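Local coordinates for protein AA9 family lytic polysaccharide monooxygenase B (Heterobasidion irregulare TC 32-1, PDB 5NNS) that cleaves crystalline and amorphous polysaccharides such as cellulose by copper-dependent oxidation of their glycosidic bonds, specifically at C1, at residues Ser142-Leu155 with Tyr167-Ala181. Numbering follows the deposited sequence.
Sequences SSLAAGNYILRHEL and YPECAQLIVTGGEGA
From the pair Gly-147/Val-175 to Leu-155/Tyr-167 the two strands run antiparallel, their axes approaching to 4.5 Å, and each hydrogen-bonded pair is closed by two backbone bonds, the straightest from Leu-151 N to Ala-171 O (2.7 Å, 173°). On the face carrying Tyr-149, Leu-151 and Leu-173, the Tyr-149 ring meets Val-175 obliquely, CD1 lying 3.4 Å from CG2, while Leu-144 CD2 covers one ring face near its rim. With CG anti to its own carbonyl carbon (chi1 -67°), the ring reaches back along its strand, and OH donates to Ala-145 O at 2.6 Å. A phenylalanine at Tyr-149 would probably keep the packing on Val-175 but leave Ala-145 O without this donor, and so hold the loop leading into the strand less firmly. Next along, Leu-173 CD1 packs against Leu-151 CB (3.7 Å). The pair forms a beta hairpin in the larger sheet of the immunoglobulin-like beta-sandwich of AA9 enzymes, with strand 85-91 flanking 147-155 and strand 63-66 flanking 167-176. At its far end Tyr-167 belongs to the copper site with His-1 and His-80, and its OH is bonded to Gln-165. On the other face Ile-150 CG2 rests on Cys-170 CB at 3.5 Å, and the disulfide from Cys-170 to Cys-49 ties the strand to a distant part of the chain. The extended Arg-152 lies alongside Pro-168, Arg-152 NH2 passing 3.5 Å from Pro-168 CB, and its guanidinium forms a salt bridge with Glu-154, whose OE1 is also hydrogen-bonded to Tyr-195 OH; carbonyls of Ser-48 and Ile-47 accept further bonds from the guanidinium. Past the Gly-147/Val-175 pair, Ser-143 O accepts from Ala-181 N (2.9 Å), and a water bridges Gly-177 O, Ala-146 N and Gly-180 N.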
ATOM      1  N   SER A 142      -0.512  17.096  -4.798  1.00 21.48           N
ATOM      2  CA  SER A 142       0.172  18.331  -5.239  1.00 22.13           C
ATOM      3  C   SER A 142       0.617  19.239  -4.094  1.00 22.39           C
ATOM      4  O   SER A 142       1.702  19.819  -4.149  1.00 22.38           O
ATOM      5  CB  SER A 142      -0.741  19.142  -6.167  1.00 22.53           C
ATOM      6  OG  SER A 142      -1.148  18.382  -7.293  1.00 23.36           O
ATOM      7  N   SER A 143      -0.221  19.336  -3.060  1.00 22.46           N
ATOM      8  CA  SER A 143       0.012  20.222  -1.915  1.00 22.74           C
ATOM      9  C   SER A 143       0.937  19.682  -0.813  1.00 22.78           C
ATOM     10  O   SER A 143       1.319  20.443   0.085  1.00 22.17           O
ATOM     11  CB  SER A 143      -1.331  20.568  -1.274  1.00 22.81           C
ATOM     12  OG  SER A 143      -1.937  19.402  -0.743  1.00 23.13           O
ATOM     13  N   LEU A 144       1.291  18.394  -0.870  1.00 22.56           N
ATOM     14  CA  LEU A 144       1.984  17.726   0.235  1.00 22.37           C
ATOM     15  C   LEU A 144       3.277  18.452   0.615  1.00 23.02           C
ATOM     16  O   LEU A 144       4.033  18.873  -0.263  1.00 23.06           O
ATOM     17  CB  LEU A 144       2.288  16.269  -0.137  1.00 22.15           C
ATOM     18  CG  LEU A 144       2.987  15.367   0.884  1.00 21.81           C
ATOM     19  CD1 LEU A 144       2.148  15.213   2.141  1.00 21.74           C
ATOM     20  CD2 LEU A 144       3.283  14.005   0.271  1.00 21.72           C
ATOM     21  N   ALA A 145       3.515  18.600   1.919  1.00 22.83           N
ATOM     22  CA  ALA A 145       4.719  19.258   2.422  1.00 23.25           C
ATOM     23  C   ALA A 145       5.959  18.477   2.005  1.00 23.46           C
ATOM     24  O   ALA A 145       5.968  17.246   2.072  1.00 23.22           O
ATOM     25  CB  ALA A 145       4.672  19.382   3.939  1.00 23.32           C
ATOM     26  N   ALA A 146       6.996  19.188   1.566  1.00 23.58           N
ATOM     27  CA  ALA A 146       8.271  18.550   1.209  1.00 23.21           C
ATOM     28  C   ALA A 146       8.819  17.769   2.403  1.00 22.87           C
ATOM     29  O   ALA A 146       8.661  18.184   3.555  1.00 22.56           O
ATOM     30  CB  ALA A 146       9.287  19.583   0.732  1.00 22.97           C
ATOM     31  N   GLY A 147       9.436  16.627   2.121  1.00 22.59           N
ATOM     32  CA  GLY A 147      10.008  15.795   3.165  1.00 22.43           C
ATOM     33  C   GLY A 147      10.267  14.373   2.733  1.00 22.39           C
ATOM     34  O   GLY A 147      10.113  14.023   1.553  1.00 22.40           O
ATOM     35  N   ASN A 148      10.661  13.565   3.711  1.00 21.66           N
ATOM     36  CA  ASN A 148      10.959  12.156   3.517  1.00 21.59           C
ATOM     37  C   ASN A 148       9.719  11.346   3.888  1.00 21.11           C
ATOM     38  O   ASN A 148       9.180  11.502   4.995  1.00 21.12           O
ATOM     39  CB  ASN A 148      12.144  11.756   4.390  1.00 22.01           C
ATOM     40  CG  ASN A 148      13.361  12.630   4.152  1.00 22.59           C
ATOM     41  OD1 ASN A 148      13.760  12.858   3.007  1.00 22.69           O
ATOM     42  ND2 ASN A 148      13.956  13.129   5.234  1.00 22.87           N
ATOM     43  N   TYR A 149       9.270  10.505   2.955  1.00 19.86           N
ATOM     44  CA  TYR A 149       8.028   9.740   3.093  1.00 18.89           C
ATOM     45  C   TYR A 149       8.191   8.291   2.654  1.00 18.15           C
ATOM     46  O   TYR A 149       8.945   8.000   1.717  1.00 17.83           O
ATOM     47  CB  TYR A 149       6.925  10.345   2.222  1.00 18.65           C
ATOM     48  CG  TYR A 149       6.440  11.705   2.631  1.00 18.52           C
ATOM     49  CD1 TYR A 149       7.111  12.854   2.219  1.00 18.39           C
ATOM     50  CD2 TYR A 149       5.285  11.856   3.405  1.00 18.39           C
ATOM     51  CE1 TYR A 149       6.661  14.114   2.575  1.00 18.18           C
ATOM     52  CE2 TYR A 149       4.825  13.114   3.771  1.00 18.21           C
ATOM     53  CZ  TYR A 149       5.517  14.242   3.351  1.00 18.36           C
ATOM     54  OH  TYR A 149       5.067  15.490   3.706  1.00 18.33           O
ATOM     55  N   ILE A 150       7.463   7.391   3.316  1.00 17.29           N
ATOM     56  CA  ILE A 150       7.209   6.063   2.766  1.00 16.95           C
ATOM     57  C   ILE A 150       5.985   6.152   1.851  1.00 16.38           C
ATOM     58  O   ILE A 150       5.030   6.856   2.171  1.00 16.36           O
ATOM     59  CB  ILE A 150       6.915   5.019   3.861  1.00 17.01           C
ATOM     60  CG1 ILE A 150       8.086   4.898   4.844  1.00 17.04           C
ATOM     61  CG2 ILE A 150       6.598   3.661   3.237  1.00 17.11           C
ATOM     62  CD1 ILE A 150       9.406   4.468   4.228  1.00 16.99           C
ATOM     63  N   LEU A 151       6.035   5.447   0.721  1.00 15.75           N
ATOM     64  CA  LEU A 151       4.888   5.250  -0.163  1.00 15.46           C
ATOM     65  C   LEU A 151       4.509   3.782  -0.076  1.00 15.06           C
ATOM     66  O   LEU A 151       5.326   2.913  -0.400  1.00 15.53           O
ATOM     67  CB  LEU A 151       5.248   5.591  -1.611  1.00 15.70           C
ATOM     68  CG  LEU A 151       4.179   5.325  -2.684  1.00 15.67           C
ATOM     69  CD1 LEU A 151       2.996   6.257  -2.479  1.00 15.72           C
ATOM     70  CD2 LEU A 151       4.756   5.478  -4.087  1.00 15.69           C
ATOM     71  N   ARG A 152       3.266   3.519   0.320  1.00 14.12           N
ATOM     72  CA  ARG A 152       2.816   2.186   0.693  1.00 13.36           C
ATOM     73  C   ARG A 152       1.652   1.746  -0.197  1.00 12.77           C
ATOM     74  O   ARG A 152       0.632   2.437  -0.254  1.00 12.47           O
ATOM     75  CB  ARG A 152       2.396   2.194   2.170  1.00 13.46           C
ATOM     76  CG  ARG A 152       1.574   0.992   2.625  1.00 13.41           C
ATOM     77  CD  ARG A 152       1.374   0.987   4.126  1.00 13.53           C
ATOM     78  NE  ARG A 152       0.997  -0.337   4.619  1.00 13.45           N
ATOM     79  CZ  ARG A 152      -0.247  -0.815   4.687  1.00 13.68           C
ATOM     80  NH1 ARG A 152      -1.291  -0.092   4.291  1.00 13.72           N
ATOM     81  NH2 ARG A 152      -0.444  -2.038   5.167  1.00 13.73           N
ATOM     82  N   HIS A 153       1.807   0.603  -0.873  1.00 11.96           N
ATOM     83  CA  HIS A 153       0.717  -0.005  -1.658  1.00 11.52           C
ATOM     84  C   HIS A 153       0.205  -1.238  -0.939  1.00 11.16           C
ATOM     85  O   HIS A 153       0.999  -2.020  -0.415  1.00 10.99           O
ATOM     86  CB  HIS A 153       1.182  -0.383  -3.063  1.00 11.35           C
ATOM     87  CG  HIS A 153       1.490   0.798  -3.924  1.00 11.36           C
ATOM     88  ND1 HIS A 153       2.675   1.490  -3.834  1.00 11.43           N
ATOM     89  CD2 HIS A 153       0.758   1.424  -4.876  1.00 11.47           C
ATOM     90  CE1 HIS A 153       2.663   2.492  -4.698  1.00 11.55           C
ATOM     91  NE2 HIS A 153       1.514   2.470  -5.348  1.00 11.36           N
ATOM     92  N   GLU A 154      -1.117  -1.411  -0.935  1.00 10.75           N
ATOM     93  CA  GLU A 154      -1.754  -2.503  -0.227  1.00 10.49           C
ATOM     94  C   GLU A 154      -2.918  -3.087  -1.014  1.00 10.41           C
ATOM     95  O   GLU A 154      -3.776  -2.352  -1.528  1.00 10.28           O
ATOM     96  CB  GLU A 154      -2.247  -2.040   1.138  1.00 10.46           C
ATOM     97  CG  GLU A 154      -2.759  -3.171   2.016  1.00 10.38           C
ATOM     98  CD  GLU A 154      -3.074  -2.728   3.427  1.00 10.43           C
ATOM     99  OE1 GLU A 154      -3.585  -1.599   3.616  1.00 10.33           O
ATOM    100  OE2 GLU A 154      -2.790  -3.506   4.363  1.00 10.49           O
ATOM    101  N   LEU A 155      -2.928  -4.415  -1.091  1.00 10.17           N
ATOM    102  CA  LEU A 155      -4.038  -5.165  -1.651  1.00 10.11           C
ATOM    103  C   LEU A 155      -4.655  -5.957  -0.528  1.00 10.13           C
ATOM    104  O   LEU A 155      -3.942  -6.609   0.238  1.00 10.43           O
ATOM    105  CB  LEU A 155      -3.550  -6.107  -2.746  1.00  9.97           C
ATOM    106  CG  LEU A 155      -2.797  -5.464  -3.913  1.00  9.91           C
ATOM    107  CD1 LEU A 155      -2.502  -6.505  -4.984  1.00  9.85           C
ATOM    108  CD2 LEU A 155      -3.557  -4.296  -4.521  1.00  9.87           C
ATOM    109  N   TYR A 167      -1.611  -7.584   1.548  1.00 11.90           N
ATOM    110  CA  TYR A 167      -0.351  -7.657   0.797  1.00 12.12           C
ATOM    111  C   TYR A 167       0.236  -6.252   0.683  1.00 12.52           C
ATOM    112  O   TYR A 167      -0.060  -5.537  -0.280  1.00 12.35           O
ATOM    113  CB  TYR A 167      -0.584  -8.214  -0.597  1.00 11.96           C
ATOM    114  CG  TYR A 167      -1.090  -9.633  -0.651  1.00 11.79           C
ATOM    115  CD1 TYR A 167      -0.209 -10.708  -0.599  1.00 11.75           C
ATOM    116  CD2 TYR A 167      -2.448  -9.900  -0.796  1.00 11.71           C
ATOM    117  CE1 TYR A 167      -0.669 -12.009  -0.678  1.00 11.75           C
ATOM    118  CE2 TYR A 167      -2.920 -11.196  -0.870  1.00 11.72           C
ATOM    119  CZ  TYR A 167      -2.025 -12.247  -0.827  1.00 11.73           C
ATOM    120  OH  TYR A 167      -2.480 -13.534  -0.882  1.00 11.84           O
ATOM    121  N   PRO A 168       1.048  -5.840   1.678  1.00 13.08           N
ATOM    122  CA  PRO A 168       1.629  -4.502   1.682  1.00 13.41           C
ATOM    123  C   PRO A 168       3.087  -4.470   1.254  1.00 13.78           C
ATOM    124  O   PRO A 168       3.842  -5.363   1.611  1.00 13.95           O
ATOM    125  CB  PRO A 168       1.521  -4.107   3.153  1.00 13.35           C
ATOM    126  CG  PRO A 168       1.699  -5.393   3.886  1.00 13.26           C
ATOM    127  CD  PRO A 168       1.271  -6.511   2.973  1.00 13.16           C
ATOM    128  N   GLU A 169       3.472  -3.447   0.492  1.00 14.16           N
ATOM    129  CA  GLU A 169       4.887  -3.118   0.274  1.00 14.46           C
ATOM    130  C   GLU A 169       5.110  -1.625   0.455  1.00 15.05           C
ATOM    131  O   GLU A 169       4.176  -0.832   0.316  1.00 15.41           O
ATOM    132  CB  GLU A 169       5.367  -3.557  -1.111  1.00 14.17           C
ATOM    133  CG  GLU A 169       5.793  -5.013  -1.205  1.00 13.78           C
ATOM    134  CD  GLU A 169       4.632  -5.983  -1.284  1.00 13.91           C
ATOM    135  OE1 GLU A 169       3.698  -5.740  -2.080  1.00 13.65           O
ATOM    136  OE2 GLU A 169       4.662  -7.007  -0.565  1.00 13.83           O
ATOM    137  N   CYS A 170       6.355  -1.265   0.769  1.00 15.65           N
ATOM    138  CA  CYS A 170       6.759   0.122   1.026  1.00 15.99           C
ATOM    139  C   CYS A 170       7.933   0.539   0.158  1.00 16.08           C
ATOM    140  O   CYS A 170       8.824  -0.263  -0.103  1.00 16.12           O
ATOM    141  CB  CYS A 170       7.162   0.280   2.486  1.00 16.12           C
ATOM    142  SG  CYS A 170       5.768   0.197   3.624  1.00 16.46           S
ATOM    143  N   ALA A 171       7.922   1.800  -0.268  1.00 16.36           N
ATOM    144  CA  ALA A 171       9.027   2.415  -1.007  1.00 16.65           C
ATOM    145  C   ALA A 171       9.398   3.735  -0.342  1.00 17.05           C
ATOM    146  O   ALA A 171       8.515   4.458   0.120  1.00 16.89           O
ATOM    147  CB  ALA A 171       8.622   2.646  -2.451  1.00 16.63           C
ATOM    148  N   GLN A 172      10.695   4.045  -0.289  1.00 17.90           N
ATOM    149  CA  GLN A 172      11.170   5.312   0.288  1.00 18.49           C
ATOM    150  C   GLN A 172      11.186   6.412  -0.771  1.00 18.91           C
ATOM    151  O   GLN A 172      11.702   6.210  -1.869  1.00 18.91           O
ATOM    152  CB  GLN A 172      12.564   5.149   0.909  1.00 18.62           C
ATOM    153  CG  GLN A 172      12.580   4.215   2.110  1.00 18.89           C
ATOM    154  CD  GLN A 172      13.884   4.213   2.900  1.00 19.02           C
ATOM    155  OE1 GLN A 172      14.057   3.402   3.802  1.00 19.26           O
ATOM    156  NE2 GLN A 172      14.794   5.122   2.576  1.00 19.14           N
ATOM    157  N   LEU A 173      10.608   7.565  -0.438  1.00 19.68           N
ATOM    158  CA  LEU A 173      10.623   8.732  -1.316  1.00 20.59           C
ATOM    159  C   LEU A 173      11.266   9.934  -0.631  1.00 21.75           C
ATOM    160  O   LEU A 173      11.267  10.036   0.597  1.00 22.18           O
ATOM    161  CB  LEU A 173       9.207   9.130  -1.732  1.00 20.70           C
ATOM    162  CG  LEU A 173       8.278   8.087  -2.347  1.00 20.65           C
ATOM    163  CD1 LEU A 173       6.920   8.723  -2.595  1.00 20.63           C
ATOM    164  CD2 LEU A 173       8.860   7.514  -3.628  1.00 20.88           C
ATOM    165  N   ILE A 174      11.817  10.829  -1.444  1.00 23.20           N
ATOM    166  CA  ILE A 174      12.124  12.192  -1.037  1.00 24.05           C
ATOM    167  C   ILE A 174      11.170  13.077  -1.837  1.00 24.44           C
ATOM    168  O   ILE A 174      11.284  13.172  -3.057  1.00 24.50           O
ATOM    169  CB  ILE A 174      13.602  12.563  -1.307  1.00 24.63           C
ATOM    170  CG1 ILE A 174      14.535  11.632  -0.516  1.00 25.00           C
ATOM    171  CG2 ILE A 174      13.868  14.014  -0.912  1.00 25.10           C
ATOM    172  CD1 ILE A 174      15.999  11.714  -0.910  1.00 24.97           C
ATOM    173  N   VAL A 175      10.210  13.695  -1.148  1.00 25.10           N
ATOM    174  CA  VAL A 175       9.213  14.549  -1.785  1.00 25.31           C
ATOM    175  C   VAL A 175       9.730  15.982  -1.788  1.00 25.75           C
ATOM    176  O   VAL A 175      10.067  16.521  -0.735  1.00 26.02           O
ATOM    177  CB  VAL A 175       7.845  14.447  -1.072  1.00 25.85           C
ATOM    178  CG1 VAL A 175       6.838  15.433  -1.650  1.00 25.75           C
ATOM    179  CG2 VAL A 175       7.309  13.024  -1.179  1.00 26.19           C
ATOM    180  N   THR A 176       9.793  16.584  -2.975  1.00 26.52           N
ATOM    181  CA  THR A 176      10.287  17.952  -3.155  1.00 26.90           C
ATOM    182  C   THR A 176       9.144  18.860  -3.597  1.00 27.29           C
ATOM    183  O   THR A 176       8.092  18.380  -4.015  1.00 27.26           O
ATOM    184  CB  THR A 176      11.411  18.002  -4.211  1.00 26.97           C
ATOM    185  OG1 THR A 176      10.885  17.658  -5.500  1.00 27.42           O
ATOM    186  CG2 THR A 176      12.542  17.039  -3.848  1.00 26.84           C
ATOM    187  N   GLY A 177       9.355  20.170  -3.507  1.00 27.80           N
ATOM    188  CA  GLY A 177       8.340  21.147  -3.895  1.00 28.06           C
ATOM    189  C   GLY A 177       7.159  21.119  -2.942  1.00 28.43           C
ATOM    190  O   GLY A 177       7.344  21.104  -1.727  1.00 28.85           O
ATOM    191  N   GLY A 178       5.948  21.103  -3.493  1.00 28.28           N
ATOM    192  CA  GLY A 178       4.728  21.051  -2.696  1.00 28.63           C
ATOM    193  C   GLY A 178       4.212  22.413  -2.280  1.00 28.86           C
ATOM    194  O   GLY A 178       4.645  23.433  -2.804  1.00 29.77           O
ATOM    195  N   GLU A 179       3.261  22.414  -1.350  1.00 28.82           N
ATOM    196  CA  GLU A 179       2.644  23.637  -0.830  1.00 28.96           C
ATOM    197  C   GLU A 179       2.490  23.558   0.694  1.00 28.33           C
ATOM    198  O   GLU A 179       1.568  24.155   1.257  1.00 28.56           O
ATOM    199  CB  GLU A 179       1.268  23.872  -1.485  1.00 30.77           C
ATOM    200  CG  GLU A 179       1.266  23.934  -3.017  1.00 32.21           C
ATOM    201  CD  GLU A 179      -0.136  23.927  -3.628  1.00 33.73           C
ATOM    202  OE1 GLU A 179      -1.005  23.164  -3.150  1.00 34.18           O
ATOM    203  OE2 GLU A 179      -0.370  24.678  -4.605  1.00 34.94           O
ATOM    204  N   GLY A 180       3.386  22.819   1.357  1.00 27.28           N
ATOM    205  CA  GLY A 180       3.420  22.727   2.818  1.00 27.01           C
ATOM    206  C   GLY A 180       2.236  22.104   3.551  1.00 26.66           C
ATOM    207  O   GLY A 180       2.166  22.192   4.779  1.00 26.04           O
ATOM    208  N   ALA A 181       1.323  21.459   2.826  1.00 26.25           N
ATOM    209  CA  ALA A 181       0.134  20.868   3.437  1.00 25.28           C
ATOM    210  C   ALA A 181       0.469  19.522   4.088  1.00 25.18           C
ATOM    211  O   ALA A 181       1.262  18.743   3.552  1.00 24.57           O
ATOM    212  CB  ALA A 181      -0.965  20.703   2.402  1.00 24.98           C
TER
HETATM  213  O   HOH W   1       5.976  21.668   0.475  1.00 21.23           O
HETATM  214  O   HOH W   2       4.804   0.697  -2.398  1.00  9.74           O